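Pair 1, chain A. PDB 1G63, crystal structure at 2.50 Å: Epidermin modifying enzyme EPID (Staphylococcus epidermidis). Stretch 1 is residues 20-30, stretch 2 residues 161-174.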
# COMPACT_ATOMS: atom_id res chain seq x y z
N HIS A 20 -35.63 0.86 3.10
CA HIS A 20 -37.08 0.89 3.04
C HIS A 20 -37.68 1.57 4.27
O HIS A 20 -38.64 2.33 4.16
CB HIS A 20 -37.65 -0.52 2.92
CG HIS A 20 -37.33 -1.20 1.63
ND1 HIS A 20 -37.57 -0.62 0.40
CD2 HIS A 20 -36.79 -2.42 1.37
CE1 HIS A 20 -37.20 -1.45 -0.55
NE2 HIS A 20 -36.73 -2.55 0.01
N TYR A 21 -37.12 1.28 5.43
CA TYR A 21 -37.62 1.87 6.66
C TYR A 21 -37.38 3.37 6.67
O TYR A 21 -38.23 4.14 7.12
CB TYR A 21 -36.94 1.25 7.89
CG TYR A 21 -37.39 -0.15 8.20
CD1 TYR A 21 -36.83 -1.25 7.56
CD2 TYR A 21 -38.39 -0.38 9.14
CE1 TYR A 21 -37.26 -2.55 7.85
CE2 TYR A 21 -38.82 -1.68 9.44
CZ TYR A 21 -38.25 -2.75 8.79
OH TYR A 21 -38.67 -4.03 9.08
N ILE A 22 -36.22 3.78 6.17
CA ILE A 22 -35.85 5.19 6.15
C ILE A 22 -36.86 6.07 5.43
O ILE A 22 -37.43 6.99 6.01
CB ILE A 22 -34.47 5.38 5.51
CG1 ILE A 22 -33.42 4.63 6.33
CG2 ILE A 22 -34.13 6.86 5.42
CD1 ILE A 22 -32.03 4.62 5.72
N VAL A 23 -37.07 5.78 4.15
CA VAL A 23 -38.01 6.57 3.36
C VAL A 23 -39.40 6.59 3.99
O VAL A 23 -40.09 7.61 3.96
CB VAL A 23 -38.10 6.02 1.91
CG1 VAL A 23 -38.38 4.53 1.94
CG2 VAL A 23 -39.17 6.77 1.13
N GLU A 24 -39.80 5.47 4.58
CA GLU A 24 -41.10 5.36 5.23
C GLU A 24 -41.17 6.24 6.48
O GLU A 24 -42.12 7.00 6.66
CB GLU A 24 -41.35 3.90 5.61
CG GLU A 24 -42.80 3.59 5.90
CD GLU A 24 -43.62 3.39 4.65
OE1 GLU A 24 -44.86 3.31 4.75
OE2 GLU A 24 -43.02 3.29 3.55
N LEU A 25 -40.16 6.13 7.33
CA LEU A 25 -40.09 6.91 8.56
C LEU A 25 -39.88 8.40 8.33
O LEU A 25 -40.21 9.21 9.20
CB LEU A 25 -38.97 6.37 9.46
CG LEU A 25 -39.17 4.95 10.00
CD1 LEU A 25 -37.90 4.47 10.69
CD2 LEU A 25 -40.33 4.94 10.97
N LYS A 26 -39.32 8.76 7.18
CA LYS A 26 -39.08 10.17 6.87
C LYS A 26 -40.38 10.96 6.81
O LYS A 26 -40.37 12.19 6.83
CB LYS A 26 -38.37 10.30 5.52
CG LYS A 26 -36.87 10.07 5.57
CD LYS A 26 -36.11 11.31 5.13
CE LYS A 26 -36.45 12.51 5.98
NZ LYS A 26 -35.76 13.74 5.49
N GLN A 27 -41.49 10.24 6.75
CA GLN A 27 -42.79 10.88 6.67
C GLN A 27 -43.42 11.18 8.02
O GLN A 27 -44.38 11.94 8.10
CB GLN A 27 -43.75 10.00 5.86
CG GLN A 27 -43.26 9.71 4.46
CD GLN A 27 -44.25 8.87 3.68
OE1 GLN A 27 -44.62 7.77 4.09
NE2 GLN A 27 -44.70 9.40 2.54
N HIS A 28 -42.88 10.59 9.09
CA HIS A 28 -43.44 10.82 10.41
C HIS A 28 -42.50 11.57 11.36
O HIS A 28 -42.95 12.11 12.37
CB HIS A 28 -43.85 9.50 11.06
CG HIS A 28 -44.78 8.67 10.23
ND1 HIS A 28 -44.38 8.03 9.08
CD2 HIS A 28 -46.09 8.38 10.39
CE1 HIS A 28 -45.41 7.37 8.57
NE2 HIS A 28 -46.46 7.57 9.34
N PHE A 29 -41.21 11.61 11.04
CA PHE A 29 -40.24 12.29 11.90
C PHE A 29 -39.48 13.39 11.16
O PHE A 29 -39.06 13.20 10.02
CB PHE A 29 -39.25 11.27 12.49
CG PHE A 29 -39.92 10.16 13.26
CD1 PHE A 29 -40.45 9.06 12.61
CD2 PHE A 29 -40.04 10.24 14.65
CE1 PHE A 29 -41.09 8.04 13.31
CE2 PHE A 29 -40.68 9.23 15.37
CZ PHE A 29 -41.21 8.13 14.70
N ASP A 30 -39.31 14.53 11.83
CA ASP A 30 -38.62 15.69 11.27
C ASP A 30 -37.38 15.29 10.50
O ASP A 30 -37.12 15.76 9.40
CB ASP A 30 -38.24 16.66 12.38
CG ASP A 30 -39.45 17.23 13.10
OD1 ASP A 30 -39.29 17.75 14.22
OD2 ASP A 30 -40.57 17.15 12.54
N THR A 161 -39.52 -12.50 12.03
CA THR A 161 -39.52 -11.66 10.84
C THR A 161 -39.31 -10.19 11.18
O THR A 161 -39.37 -9.79 12.34
CB THR A 161 -40.85 -11.78 10.07
OG1 THR A 161 -41.93 -11.34 10.90
CG2 THR A 161 -41.09 -13.21 9.65
N MET A 162 -39.07 -9.39 10.15
CA MET A 162 -38.88 -7.96 10.34
C MET A 162 -40.20 -7.26 10.67
O MET A 162 -41.27 -7.63 10.16
CB MET A 162 -38.23 -7.35 9.09
CG MET A 162 -36.73 -7.66 8.92
SD MET A 162 -35.60 -6.67 9.97
CE MET A 162 -35.87 -7.39 11.44
N PRO A 163 -40.15 -6.23 11.53
CA PRO A 163 -41.34 -5.48 11.92
C PRO A 163 -41.92 -4.63 10.78
O PRO A 163 -41.18 -4.00 10.03
CB PRO A 163 -40.83 -4.57 13.05
CG PRO A 163 -39.50 -5.16 13.45
CD PRO A 163 -38.95 -5.67 12.16
N ASN A 164 -43.24 -4.63 10.66
CA ASN A 164 -43.92 -3.82 9.65
C ASN A 164 -43.70 -2.36 10.12
O ASN A 164 -43.52 -2.12 11.31
CB ASN A 164 -45.41 -4.19 9.64
CG ASN A 164 -46.26 -3.26 8.79
OD1 ASN A 164 -46.59 -2.14 9.21
ND2 ASN A 164 -46.61 -3.70 7.58
N ILE A 165 -43.70 -1.40 9.20
CA ILE A 165 -43.47 -0.01 9.58
C ILE A 165 -44.54 0.52 10.54
O ILE A 165 -44.30 1.44 11.33
CB ILE A 165 -43.36 0.90 8.33
CG1 ILE A 165 -42.42 2.07 8.62
CG2 ILE A 165 -44.73 1.38 7.90
CD1 ILE A 165 -42.94 3.09 9.60
N GLU A 166 -45.73 -0.08 10.49
CA GLU A 166 -46.83 0.29 11.37
C GLU A 166 -46.47 -0.22 12.77
O GLU A 166 -46.80 0.40 13.78
CB GLU A 166 -48.12 -0.36 10.88
CG GLU A 166 -49.28 -0.29 11.86
CD GLU A 166 -50.18 -1.53 11.78
OE1 GLU A 166 -51.12 -1.63 12.60
OE2 GLU A 166 -49.95 -2.40 10.91
N ASN A 167 -45.79 -1.36 12.81
CA ASN A 167 -45.36 -1.97 14.06
C ASN A 167 -44.34 -1.10 14.81
O ASN A 167 -44.49 -0.87 16.01
CB ASN A 167 -44.76 -3.36 13.80
CG ASN A 167 -45.81 -4.41 13.42
OD1 ASN A 167 -45.46 -5.50 12.94
ND2 ASN A 167 -47.08 -4.10 13.66
N VAL A 168 -43.31 -0.61 14.12
CA VAL A 168 -42.32 0.20 14.82
C VAL A 168 -42.89 1.58 15.17
O VAL A 168 -42.46 2.20 16.14
CB VAL A 168 -40.97 0.34 14.02
CG1 VAL A 168 -40.72 -0.91 13.21
CG2 VAL A 168 -40.98 1.55 13.15
N LEU A 169 -43.86 2.05 14.41
CA LEU A 169 -44.48 3.34 14.69
C LEU A 169 -45.27 3.25 15.99
O LEU A 169 -45.20 4.13 16.83
CB LEU A 169 -45.40 3.74 13.54
CG LEU A 169 -44.92 4.83 12.58
CD1 LEU A 169 -43.42 4.83 12.48
CD2 LEU A 169 -45.57 4.62 11.22
N ASN A 170 -46.01 2.15 16.15
CA ASN A 170 -46.83 1.95 17.34
C ASN A 170 -45.99 1.66 18.59
O ASN A 170 -46.33 2.10 19.68
CB ASN A 170 -47.80 0.78 17.12
CG ASN A 170 -48.75 0.58 18.30
OD1 ASN A 170 -49.65 1.40 18.54
ND2 ASN A 170 -48.55 -0.49 19.05
N PHE A 171 -44.90 0.91 18.41
CA PHE A 171 -44.03 0.56 19.53
C PHE A 171 -43.25 1.77 20.00
O PHE A 171 -42.96 1.90 21.19
CB PHE A 171 -43.05 -0.54 19.11
CG PHE A 171 -42.23 -1.08 20.24
CD1 PHE A 171 -42.81 -1.91 21.20
CD2 PHE A 171 -40.89 -0.77 20.36
CE1 PHE A 171 -42.06 -2.42 22.26
CE2 PHE A 171 -40.12 -1.27 21.42
CZ PHE A 171 -40.71 -2.10 22.37
N VAL A 172 -42.93 2.66 19.07
CA VAL A 172 -42.16 3.84 19.38
C VAL A 172 -42.98 5.05 19.84
O VAL A 172 -42.50 5.84 20.66
CB VAL A 172 -41.27 4.23 18.16
CG1 VAL A 172 -40.70 5.64 18.33
CG2 VAL A 172 -40.14 3.22 18.03
N LEU A 173 -44.20 5.20 19.34
CA LEU A 173 -45.03 6.34 19.72
C LEU A 173 -46.07 6.14 20.84
O LEU A 173 -47.01 6.93 20.97
CB LEU A 173 -45.71 6.94 18.48
CG LEU A 173 -44.92 7.76 17.44
CD1 LEU A 173 -43.98 8.75 18.13
CD2 LEU A 173 -44.14 6.86 16.53
N ASN A 174 -45.91 5.08 21.65
CA ASN A 174 -46.81 4.80 22.78
C ASN A 174 -46.05 4.68 24.10
O ASN A 174 -46.38 5.42 25.06
CB ASN A 174 -47.60 3.51 22.53
CG ASN A 174 -48.75 3.71 21.57
OD1 ASN A 174 -48.57 4.29 20.50
ND2 ASN A 174 -49.93 3.24 21.95

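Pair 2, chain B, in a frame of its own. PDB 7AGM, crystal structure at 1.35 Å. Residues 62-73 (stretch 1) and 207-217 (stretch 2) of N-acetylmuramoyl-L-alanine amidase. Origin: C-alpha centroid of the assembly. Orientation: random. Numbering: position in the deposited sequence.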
# COMPACT_ATOMS: atom_id res chain seq x y z
N ARG B 62 12.28 -1.45 -3.42
CA ARG B 62 12.38 -1.57 -4.87
C ARG B 62 11.55 -0.51 -5.57
O ARG B 62 12.00 0.09 -6.55
CB ARG B 62 11.98 -2.98 -5.29
CG ARG B 62 12.97 -4.02 -4.76
CD ARG B 62 12.44 -5.44 -4.91
NE ARG B 62 13.31 -6.41 -4.24
CZ ARG B 62 14.35 -7.01 -4.81
NH1 ARG B 62 14.67 -6.75 -6.07
NH2 ARG B 62 15.08 -7.87 -4.11
N VAL B 63 10.33 -0.24 -5.06
CA VAL B 63 9.52 0.84 -5.61
C VAL B 63 10.26 2.17 -5.49
O VAL B 63 10.32 2.95 -6.45
CB VAL B 63 8.14 0.90 -4.92
CG1 VAL B 63 7.40 2.19 -5.28
CG2 VAL B 63 7.30 -0.33 -5.28
N ARG B 64 10.83 2.45 -4.32
CA ARG B 64 11.52 3.72 -4.11
C ARG B 64 12.66 3.90 -5.10
O ARG B 64 12.83 4.98 -5.68
CB ARG B 64 12.04 3.85 -2.68
CG ARG B 64 12.87 5.10 -2.53
CD ARG B 64 13.26 5.37 -1.12
NE ARG B 64 14.30 4.47 -0.67
CZ ARG B 64 14.86 4.55 0.53
NH1 ARG B 64 14.47 5.50 1.37
NH2 ARG B 64 15.80 3.69 0.88
N ALA B 65 13.49 2.87 -5.27
CA ALA B 65 14.62 2.97 -6.19
C ALA B 65 14.15 3.29 -7.60
O ALA B 65 14.76 4.13 -8.29
CB ALA B 65 15.41 1.66 -6.18
N ALA B 66 13.07 2.66 -8.06
CA ALA B 66 12.60 2.92 -9.42
C ALA B 66 12.05 4.34 -9.55
O ALA B 66 12.29 5.01 -10.56
CB ALA B 66 11.56 1.88 -9.84
N LEU B 67 11.35 4.82 -8.52
CA LEU B 67 10.83 6.19 -8.55
C LEU B 67 11.97 7.20 -8.58
O LEU B 67 11.93 8.17 -9.34
CB LEU B 67 9.91 6.44 -7.36
CG LEU B 67 8.58 5.70 -7.43
CD1 LEU B 67 7.76 6.00 -6.19
CD2 LEU B 67 7.81 6.07 -8.70
N THR B 68 13.00 6.99 -7.75
CA THR B 68 14.15 7.88 -7.76
C THR B 68 14.78 7.95 -9.15
O THR B 68 15.16 9.04 -9.61
CB THR B 68 15.17 7.40 -6.72
OG1 THR B 68 14.59 7.47 -5.41
CG2 THR B 68 16.42 8.27 -6.75
N ALA B 69 14.86 6.82 -9.84
CA ALA B 69 15.43 6.81 -11.19
C ALA B 69 14.59 7.64 -12.16
O ALA B 69 15.12 8.12 -13.17
CB ALA B 69 15.57 5.37 -11.69
N LEU B 70 13.30 7.80 -11.88
CA LEU B 70 12.42 8.65 -12.68
C LEU B 70 12.44 10.10 -12.21
O LEU B 70 11.67 10.92 -12.74
CB LEU B 70 10.99 8.10 -12.65
CG LEU B 70 10.78 6.70 -13.22
CD1 LEU B 70 9.39 6.16 -12.90
CD2 LEU B 70 11.02 6.69 -14.73
N GLY B 71 13.29 10.45 -11.25
CA GLY B 71 13.33 11.81 -10.74
C GLY B 71 12.20 12.16 -9.79
O GLY B 71 12.01 13.34 -9.48
N VAL B 72 11.45 11.17 -9.32
CA VAL B 72 10.31 11.40 -8.43
C VAL B 72 10.83 11.44 -6.99
O VAL B 72 11.66 10.60 -6.60
CB VAL B 72 9.25 10.30 -8.61
CG1 VAL B 72 8.18 10.41 -7.54
CG2 VAL B 72 8.61 10.40 -10.01
N ARG B 73 10.39 12.44 -6.23
CA ARG B 73 10.75 12.57 -4.82
C ARG B 73 9.98 11.55 -4.00
O ARG B 73 8.79 11.30 -4.25
CB ARG B 73 10.36 13.95 -4.31
CG ARG B 73 11.12 15.12 -4.91
CD ARG B 73 10.60 16.43 -4.31
NE ARG B 73 11.55 17.54 -4.40
CZ ARG B 73 11.43 18.57 -5.24
NH1 ARG B 73 10.41 18.64 -6.08
NH2 ARG B 73 12.35 19.53 -5.22
N ALA B 207 5.20 -3.36 -11.18
CA ALA B 207 3.80 -3.08 -11.48
C ALA B 207 3.29 -1.89 -10.68
O ALA B 207 2.57 -1.03 -11.21
CB ALA B 207 2.96 -4.32 -11.19
N ILE B 208 3.64 -1.82 -9.40
CA ILE B 208 3.24 -0.69 -8.57
C ILE B 208 3.81 0.62 -9.13
O ILE B 208 3.12 1.64 -9.19
CB ILE B 208 3.62 -0.94 -7.10
CG1 ILE B 208 2.80 -2.12 -6.56
CG2 ILE B 208 3.43 0.35 -6.27
CD1 ILE B 208 3.24 -2.59 -5.17
N VAL B 209 5.08 0.59 -9.55
CA VAL B 209 5.70 1.78 -10.13
C VAL B 209 4.96 2.24 -11.38
O VAL B 209 4.74 3.44 -11.58
CB VAL B 209 7.20 1.53 -10.40
CG1 VAL B 209 7.79 2.65 -11.24
CG2 VAL B 209 7.96 1.40 -9.09
N ARG B 210 4.55 1.30 -12.24
CA ARG B 210 3.78 1.68 -13.42
C ARG B 210 2.47 2.35 -13.02
O ARG B 210 2.05 3.34 -13.64
CB ARG B 210 3.50 0.46 -14.30
CG ARG B 210 4.73 -0.08 -15.01
CD ARG B 210 4.41 -1.36 -15.77
NE ARG B 210 3.48 -1.14 -16.87
CZ ARG B 210 2.97 -2.11 -17.63
NH1 ARG B 210 3.29 -3.38 -17.40
NH2 ARG B 210 2.13 -1.80 -18.61
N GLY B 211 1.80 1.82 -11.99
CA GLY B 211 0.61 2.48 -11.48
C GLY B 211 0.87 3.89 -10.97
O GLY B 211 0.11 4.82 -11.25
N ILE B 212 1.94 4.06 -10.19
CA ILE B 212 2.28 5.38 -9.65
C ILE B 212 2.61 6.35 -10.78
O ILE B 212 2.09 7.47 -10.83
CB ILE B 212 3.44 5.27 -8.64
CG1 ILE B 212 2.99 4.43 -7.44
CG2 ILE B 212 3.91 6.67 -8.22
CD1 ILE B 212 4.13 4.17 -6.44
N ALA B 213 3.49 5.93 -11.70
CA ALA B 213 3.92 6.82 -12.78
C ALA B 213 2.75 7.18 -13.68
O ALA B 213 2.63 8.33 -14.12
CB ALA B 213 5.04 6.16 -13.59
N GLY B 214 1.87 6.21 -13.97
CA GLY B 214 0.71 6.50 -14.79
C GLY B 214 -0.22 7.50 -14.14
O GLY B 214 -0.73 8.42 -14.80
N PHE B 215 -0.44 7.37 -12.83
CA PHE B 215 -1.28 8.32 -12.13
C PHE B 215 -0.63 9.70 -12.07
O PHE B 215 -1.29 10.72 -12.33
CB PHE B 215 -1.62 7.83 -10.72
CG PHE B 215 -2.40 8.83 -9.90
CD1 PHE B 215 -3.71 9.14 -10.24
CD2 PHE B 215 -1.81 9.47 -8.81
CE1 PHE B 215 -4.43 10.07 -9.49
CE2 PHE B 215 -2.54 10.40 -8.06
CZ PHE B 215 -3.85 10.70 -8.41
N LEU B 216 0.66 9.76 -11.71
CA LEU B 216 1.34 11.06 -11.66
C LEU B 216 1.27 11.76 -13.01
O LEU B 216 1.03 12.98 -13.07
CB LEU B 216 2.80 10.87 -11.24
CG LEU B 216 3.05 10.43 -9.79
CD1 LEU B 216 4.55 10.26 -9.60
CD2 LEU B 216 2.49 11.42 -8.78
N GLY B 217 1.47 11.02 -14.10
CA GLY B 217 1.41 11.62 -15.42
C GLY B 217 0.03 12.14 -15.76
O GLY B 217 -0.11 13.17 -16.42

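Two helices that meet at a moderate angle pose a packing problem that can be answered by more than one set of side chains, and the two pairs compared here illustrate the point. In pair 1, from the epidermin modifying enzyme EpiD, the helix that includes residues 20-25 crosses helix 165-172 at -60°, with the axes 11.1 Å apart at closest approach. In pair 2, from an N-acetylmuramoyl-L-alanine amidase, helix 62-69 crosses helix 207-217 at -43°, and the axes come to 9.5 Å. Despite these differences, the N, CA and C atoms of 14 central residues superpose with an RMSD of 0.6 Å.

The most faithful match is a leucine. Leu A25 and Leu B67 have CA atoms 0.3 Å apart after superposition, side-chain centres 0.4 Å apart and the same m,t rotamer. In both, CA-to-CB points sideways and the end of the side chain comes nearer to the facing helix. There the matched positions are again aliphatic: Ile A165 coincides with Val B209, and Val A168 with Ile B212. Leu A25 CD2 lies 3.5 Å from Ile A165 CD1 and 4.1 Å from Val A168 CG2; Leu B67 CD2 lies 4.3 Å from Val B209 CG1 and 4.0 Å from Ile B212 CG2. The branched residues have exchanged places, yet the leucine meets hydrocarbon at both.

Around this shared centre the solutions diverge. Tyr A21 matches Val B63. The tyrosine reaches beyond the helix start, where its OH donates a hydrogen bond of 2.7 Å to Pro A163 O, while its ring edge faces Val A168, with CE2 4.3 Å from CG1. Val B63, pointing toward the other helix, makes only apolar side-chain contacts: CG1 is 3.9 Å from Val B209 CG2 and 4.0 Å from Ile B212 CD1. Pair 2 has no hydrogen bond between its stretches at all.

One turn on, Glu A24 matches Ala B66. The glutamate uses its aliphatic stem, CG lying 3.1 Å from Ile A165 CG1, whereas the alanine places its lone methyl, CB, 3.7 Å from Val B209 CG2.

Bulk differs where His A28 matches Leu B70 and Leu A169 matches Ala B213. In pair 1 the long leucine lays CD2 over the face of the imidazole, 3.8 Å from the centroid of the His A28 ring, and sends CD1 to within 3.4 Å of Leu A25 CD2. In pair 2 Ala B213 takes the place of the leucine, and Leu B70 CD1 approaches its CB at 4.4 Å.

The last matched position of the first stretch separates the pairs most plainly. Phe A29 packs its ring against the second helix, CE1 standing 4.1 Å from Leu A169 CD1, and CZ reaches Leu A173 CD2 at 3.7 Å. Its counterpart, Gly B71, adopts positive phi in a Schellman motif that ends the helix. Similar backbones can thus be joined by an aliphatic centre supplemented by aromatic rings and a hydrogen bond, or by a wholly aliphatic interface.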